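Local coordinates for protein H subunit of photosynthetic reaction center complex (Rhodopseudomonas palustris, PDB 6Z5S) that probably caps the photosynthetic reaction center on one side of the membrane, being its H subunit with a single transmembrane helix and a PRC-barrel domain, at residues A84-A89 / V97-P102. Numbering follows the deposited sequence.
Sequences ALTPAA and VPTGNP
Thr86 and Val97 hold each other by two backbone hydrogen bonds. Thr86 N donates to Val97 O at 2.9 Å, and Val97 N returns a bond to Thr86 O at 2.8 Å. Both are nearly straight, with N-H...O angles of 160° and 162°. They make the two residues an antiparallel hydrogen-bonded pair. Just past the strands, Thr99 N reaches Ala84 O in a weak bond of 3.3 Å. At the other end, Ala88 is joined to Pro95 by a further backbone hydrogen bond. Leu85 and Pro98 form a non-hydrogen-bonded pair. Pro98 has no N-H to give, but its CA lies 3.6 Å from Ala84 O in a CA-H...O contact. Leu85 CA makes a similar contact with Val97 O.

Thr86 and Val97 share one face of the hairpin, and Thr99 adds its methyl to Thr86 from beyond the strand end. Thr86 CG2 sits between its own backbone N and carbonyl carbon (OG1 anti to N, chi1 -176°). There it meets Thr99 CG2 at 3.8 Å, methyl to methyl, and the two side chains cross obliquely. Val97 CG2, beside its backbone N, touches Ala88 CB at 3.7 Å. On the other face Leu85 folds its CD2 methyl back over the peptide between Val97 and Pro98, 3.5 Å from Val97 O. The same methyl reaches the Pro98 ring at CD more loosely, at 4.2 Å.

Leu85 and Pro98 also both touch Val107, and Pro98 meets Tyr245 of the helix 229-245. Another protein chain packs against Leu85 with its backbone and against Val97 with a basic side chain. None of the touching residues is buried. Strands 85-87 and 96-98 together form a short two-stranded antiparallel beta hairpin in the N-terminal region of the H chain.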
loop_
_atom_site.group_PDB
_atom_site.type_symbol
_atom_site.label_atom_id
_atom_site.label_comp_id
_atom_site.label_asym_id
_atom_site.label_seq_id
_atom_site.Cartn_x
_atom_site.Cartn_y
_atom_site.Cartn_z
ATOM N N ALA D 84 29.836 27.654 11.647
ATOM C CA ALA D 84 29.965 28.530 12.811
ATOM C C ALA D 84 29.134 27.969 13.958
ATOM O O ALA D 84 28.050 28.454 14.283
ATOM C CB ALA D 84 29.542 29.947 12.456
ATOM N N LEU D 85 29.669 26.932 14.593
ATOM C CA LEU D 85 28.973 26.241 15.665
ATOM C C LEU D 85 29.969 25.826 16.731
ATOM O O LEU D 85 31.125 25.525 16.434
ATOM C CB LEU D 85 28.230 25.009 15.145
ATOM C CG LEU D 85 26.872 25.241 14.496
ATOM C CD1 LEU D 85 26.426 23.989 13.803
ATOM C CD2 LEU D 85 25.866 25.647 15.536
ATOM N N THR D 86 29.511 25.807 17.978
ATOM C CA THR D 86 30.363 25.327 19.050
ATOM C C THR D 86 29.584 24.391 19.961
ATOM O O THR D 86 28.416 24.642 20.258
ATOM C CB THR D 86 30.951 26.488 19.862
ATOM O OG1 THR D 86 31.849 25.969 20.848
ATOM C CG2 THR D 86 29.865 27.301 20.542
ATOM N N PRO D 87 30.192 23.294 20.398
ATOM C CA PRO D 87 29.452 22.323 21.211
ATOM C C PRO D 87 29.001 22.926 22.531
ATOM O O PRO D 87 29.781 23.549 23.250
ATOM C CB PRO D 87 30.460 21.190 21.415
ATOM C CG PRO D 87 31.771 21.764 21.075
ATOM C CD PRO D 87 31.538 22.818 20.062
ATOM N N ALA D 88 27.720 22.739 22.837
ATOM C CA ALA D 88 27.155 23.219 24.088
ATOM C C ALA D 88 27.643 22.432 25.292
ATOM O O ALA D 88 27.330 22.813 26.423
ATOM C CB ALA D 88 25.632 23.162 24.030
ATOM N N ALA D 89 28.393 21.356 25.081
ATOM C CA ALA D 89 28.880 20.526 26.170
ATOM C C ALA D 89 29.949 19.601 25.624
ATOM O O ALA D 89 29.911 19.251 24.440
ATOM C CB ALA D 89 27.742 19.719 26.801
ATOM N N VAL D 97 25.744 25.207 19.502
ATOM C CA VAL D 97 25.219 26.550 19.670
ATOM C C VAL D 97 25.820 27.409 18.569
ATOM O O VAL D 97 27.027 27.336 18.334
ATOM C CB VAL D 97 25.556 27.138 21.051
ATOM C CG1 VAL D 97 25.033 28.544 21.163
ATOM C CG2 VAL D 97 24.986 26.267 22.140
ATOM N N PRO D 98 25.023 28.201 17.853
ATOM C CA PRO D 98 25.579 29.078 16.814
ATOM C C PRO D 98 26.408 30.189 17.438
ATOM O O PRO D 98 25.921 30.950 18.275
ATOM C CB PRO D 98 24.336 29.622 16.106
ATOM C CG PRO D 98 23.243 29.461 17.084
ATOM C CD PRO D 98 23.555 28.241 17.877
ATOM N N THR D 99 27.672 30.271 17.028
ATOM C CA THR D 99 28.557 31.289 17.577
ATOM C C THR D 99 28.176 32.676 17.086
ATOM O O THR D 99 28.228 33.645 17.850
ATOM C CB THR D 99 30.005 30.981 17.207
ATOM O OG1 THR D 99 30.183 31.185 15.803
ATOM C CG2 THR D 99 30.345 29.549 17.546
ATOM N N GLY D 100 27.788 32.794 15.820
ATOM C CA GLY D 100 27.447 34.083 15.257
ATOM C C GLY D 100 25.968 34.276 15.001
ATOM O O GLY D 100 25.135 33.956 15.852
ATOM N N ASN D 101 25.632 34.816 13.831
ATOM C CA ASN D 101 24.243 35.033 13.457
ATOM C C ASN D 101 23.765 33.849 12.632
ATOM O O ASN D 101 24.218 33.683 11.491
ATOM C CB ASN D 101 24.097 36.321 12.666
ATOM C CG ASN D 101 22.714 36.487 12.085
ATOM O OD1 ASN D 101 21.716 36.207 12.743
ATOM N ND2 ASN D 101 22.646 36.939 10.843
ATOM N N PRO D 102 22.855 33.021 13.142
ATOM C CA PRO D 102 22.470 31.811 12.402
ATOM C C PRO D 102 21.805 32.094 11.072
ATOM O O PRO D 102 21.679 31.175 10.255
ATOM C CB PRO D 102 21.512 31.106 13.366
ATOM C CG PRO D 102 20.975 32.193 14.209
ATOM C CD PRO D 102 22.077 33.183 14.377
#